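Local atomic coordinates of conserved hypothetical membrane lipoprotein (Ureaplasma parvum, PDB entry 3K63), a protein that is of unknown function but is probably anchored in the Ureaplasma cell membrane as a lipoprotein, of which this chain is one Lipoprotein_17 domain. Residues L56-I61 / L81-T86. Numbering follows the deposited sequence.
Sequences LDIKII and LSLMLT
L81 meets I60 methyl to methyl, its CD2 lying 3.5 Å from I60 CD1. At S82 the carbonyl oxygen accepts the N-H of I61, while OG comes near I61 CG1. L83 also reaches I60: its CD2 lies 3.6 Å from I60 CG1, on the face where I58 and L85 also sit. M84, a selenomethionine, pairs with K59 through two backbone bonds, M84 N to K59 O (2.9 Å) and K59 N to M84 O. Its CB abuts I61 CG2; further out the chain bends about the CG-SE bond (chi3 66°), which places CE within 3.7 Å of K59 CG, the two side chains running alongside each other. The ladder is antiparallel, joining an outer strand, 56-64, to the middle strand, 79-87, of a three-stranded sheet completed by 93-100. The L83 and L85 face is the buried one, where F17 and F19 of strand 17-21 lie against I60, and helix 4-7 sends F4 onto L56 and L85. L85 places CD2 3.9 Å from I58 CG1, side by side, and its CB receives L56 CD1. T86 closes the register with D57, each N-H bonding to the other's carbonyl oxygen, and their CB atoms lie 3.9 Å apart. On the face that carries D57, K59, M84 and T86, a water bridges T86 OG1, M84 O and D57 OD2. K59 NZ approaches the syn lone pair of D57 OD2 at 2.8 Å, a salt bridge within segment 56-61, between two residues that both sit at hydrogen-bonded pairs of the ladder.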
ATOM      1  N   LEU A  56       1.676  17.996   3.106  1.00 63.94           N
ATOM      2  CA  LEU A  56       1.757  16.654   3.674  1.00 58.66           C
ATOM      3  C   LEU A  56       2.880  15.733   3.212  1.00 56.63           C
ATOM      4  O   LEU A  56       3.403  15.872   2.100  1.00 54.22           O
ATOM      5  CB  LEU A  56       0.410  15.984   3.400  1.00 61.25           C
ATOM      6  CG  LEU A  56       0.207  14.483   3.347  1.00 59.01           C
ATOM      7  CD1 LEU A  56      -0.200  14.044   4.720  1.00 55.46           C
ATOM      8  CD2 LEU A  56      -0.865  14.135   2.328  1.00 55.16           C
ATOM      9  N   ASP A  57       3.277  14.812   4.087  1.00 56.10           N
ATOM     10  CA  ASP A  57       4.271  13.819   3.698  1.00 53.35           C
ATOM     11  C   ASP A  57       3.604  12.475   3.918  1.00 49.66           C
ATOM     12  O   ASP A  57       3.072  12.200   5.000  1.00 46.95           O
ATOM     13  CB  ASP A  57       5.542  13.837   4.523  1.00 45.27           C
ATOM     14  CG  ASP A  57       6.538  12.788   4.031  1.00 52.87           C
ATOM     15  OD1 ASP A  57       6.784  12.774   2.803  1.00 48.54           O
ATOM     16  OD2 ASP A  57       7.068  11.980   4.838  1.00 58.09           O
ATOM     17  N   ILE A  58       3.629  11.645   2.885  1.00 48.91           N
ATOM     18  CA  ILE A  58       3.021  10.325   2.940  1.00 46.20           C
ATOM     19  C   ILE A  58       4.058   9.226   2.822  1.00 46.50           C
ATOM     20  O   ILE A  58       4.788   9.162   1.830  1.00 45.54           O
ATOM     21  CB  ILE A  58       2.063  10.100   1.782  1.00 47.62           C
ATOM     22  CG1 ILE A  58       0.892  11.086   1.813  1.00 47.76           C
ATOM     23  CG2 ILE A  58       1.578   8.670   1.830  1.00 45.32           C
ATOM     24  CD1 ILE A  58      -0.036  10.949   0.583  1.00 46.60           C
ATOM     25  N   LYS A  59       4.095   8.347   3.819  1.00 47.84           N
ATOM     26  CA  LYS A  59       5.013   7.205   3.819  1.00 40.28           C
ATOM     27  C   LYS A  59       4.219   5.941   4.056  1.00 38.88           C
ATOM     28  O   LYS A  59       3.275   5.933   4.845  1.00 39.73           O
ATOM     29  CB  LYS A  59       6.023   7.302   4.950  1.00 40.38           C
ATOM     30  CG  LYS A  59       7.170   8.294   4.763  1.00 45.46           C
ATOM     31  CD  LYS A  59       8.023   7.980   3.540  1.00 46.42           C
ATOM     32  CE  LYS A  59       9.283   8.853   3.523  1.00 49.48           C
ATOM     33  NZ  LYS A  59       9.005  10.321   3.574  1.00 53.20           N
ATOM     34  N   ILE A  60       4.569   4.867   3.367  1.00 41.06           N
ATOM     35  CA  ILE A  60       3.895   3.603   3.618  1.00 36.18           C
ATOM     36  C   ILE A  60       4.929   2.905   4.499  1.00 34.05           C
ATOM     37  O   ILE A  60       6.023   2.589   4.046  1.00 36.47           O
ATOM     38  CB  ILE A  60       3.701   2.806   2.334  1.00 35.06           C
ATOM     39  CG1 ILE A  60       2.637   3.490   1.475  1.00 36.40           C
ATOM     40  CG2 ILE A  60       3.326   1.363   2.666  1.00 33.38           C
ATOM     41  CD1 ILE A  60       2.523   2.929   0.037  1.00 42.63           C
ATOM     42  N   ILE A  61       4.619   2.679   5.764  1.00 32.96           N
ATOM     43  CA  ILE A  61       5.604   2.036   6.625  1.00 33.99           C
ATOM     44  C   ILE A  61       5.447   0.504   6.685  1.00 33.02           C
ATOM     45  O   ILE A  61       6.419  -0.205   6.988  1.00 29.53           O
ATOM     46  CB  ILE A  61       5.589   2.682   8.050  1.00 37.08           C
ATOM     47  CG1 ILE A  61       4.281   2.380   8.780  1.00 37.40           C
ATOM     48  CG2 ILE A  61       5.752   4.183   7.923  1.00 32.88           C
ATOM     49  CD1 ILE A  61       4.224   3.006  10.208  1.00 30.88           C
ATOM     50  N   LEU A  81      -2.656  -0.738   3.686  1.00 50.67           N
ATOM     51  CA  LEU A  81      -1.475   0.115   3.729  1.00 44.61           C
ATOM     52  C   LEU A  81      -1.373   0.885   5.040  1.00 44.28           C
ATOM     53  O   LEU A  81      -2.232   1.706   5.369  1.00 44.57           O
ATOM     54  CB  LEU A  81      -1.502   1.112   2.577  1.00 44.16           C
ATOM     55  CG  LEU A  81      -0.841   0.709   1.265  1.00 43.54           C
ATOM     56  CD1 LEU A  81      -1.575  -0.467   0.665  1.00 43.17           C
ATOM     57  CD2 LEU A  81      -0.839   1.911   0.305  1.00 42.21           C
ATOM     58  N   SER A  82      -0.322   0.622   5.796  1.00 42.66           N
ATOM     59  CA  SER A  82      -0.134   1.313   7.054  1.00 40.52           C
ATOM     60  C   SER A  82       0.653   2.569   6.683  1.00 42.27           C
ATOM     61  O   SER A  82       1.794   2.476   6.231  1.00 41.26           O
ATOM     62  CB  SER A  82       0.656   0.427   8.011  1.00 35.52           C
ATOM     63  OG  SER A  82       0.765   1.007   9.294  1.00 35.42           O
ATOM     64  N   LEU A  83       0.037   3.737   6.876  1.00 43.81           N
ATOM     65  CA  LEU A  83       0.648   5.011   6.518  1.00 38.29           C
ATOM     66  C   LEU A  83       1.116   5.897   7.646  1.00 43.43           C
ATOM     67  O   LEU A  83       0.583   5.859   8.759  1.00 45.40           O
ATOM     68  CB  LEU A  83      -0.332   5.825   5.696  1.00 40.44           C
ATOM     69  CG  LEU A  83      -0.988   5.147   4.503  1.00 44.41           C
ATOM     70  CD1 LEU A  83      -2.185   5.983   4.048  1.00 47.19           C
ATOM     71  CD2 LEU A  83       0.038   4.991   3.396  1.00 44.25           C
HETATM   72  N   MSE A  84       2.130   6.698   7.350  1.00 43.69           N
HETATM   73  CA  MSE A  84       2.621   7.664   8.312  1.00 43.27           C
HETATM   74  C   MSE A  84       2.419   8.987   7.589  1.00 46.71           C
HETATM   75  O   MSE A  84       2.963   9.196   6.505  1.00 47.29           O
HETATM   76  CB  MSE A  84       4.097   7.463   8.616  1.00 40.37           C
HETATM   77  CG  MSE A  84       4.615   8.439   9.635  1.00 45.15           C
HETATM   78 SE   MSE A  84       6.422   8.121  10.199  1.00 64.23          SE
HETATM   79  CE  MSE A  84       7.267   8.491   8.490  1.00 52.18           C
ATOM     80  N   LEU A  85       1.612   9.865   8.168  1.00 50.11           N
ATOM     81  CA  LEU A  85       1.327  11.162   7.559  1.00 51.39           C
ATOM     82  C   LEU A  85       1.908  12.294   8.395  1.00 53.86           C
ATOM     83  O   LEU A  85       1.542  12.461   9.564  1.00 56.18           O
ATOM     84  CB  LEU A  85      -0.189  11.340   7.417  1.00 46.45           C
ATOM     85  CG  LEU A  85      -0.921  10.174   6.743  1.00 47.60           C
ATOM     86  CD1 LEU A  85      -2.420  10.362   6.845  1.00 48.05           C
ATOM     87  CD2 LEU A  85      -0.493  10.079   5.298  1.00 47.44           C
ATOM     88  N   THR A  86       2.820  13.063   7.807  1.00 51.34           N
ATOM     89  CA  THR A  86       3.413  14.178   8.538  1.00 56.11           C
ATOM     90  C   THR A  86       2.809  15.509   8.115  1.00 56.02           C
ATOM     91  O   THR A  86       2.754  15.838   6.933  1.00 57.00           O
ATOM     92  CB  THR A  86       4.923  14.251   8.336  1.00 54.00           C
ATOM     93  OG1 THR A  86       5.529  13.029   8.764  1.00 51.22           O
ATOM     94  CG2 THR A  86       5.503  15.389   9.144  1.00 51.16           C
TER
HETATM   95  O   HOH W   1       5.320  10.934   6.951  1.00 47.15           O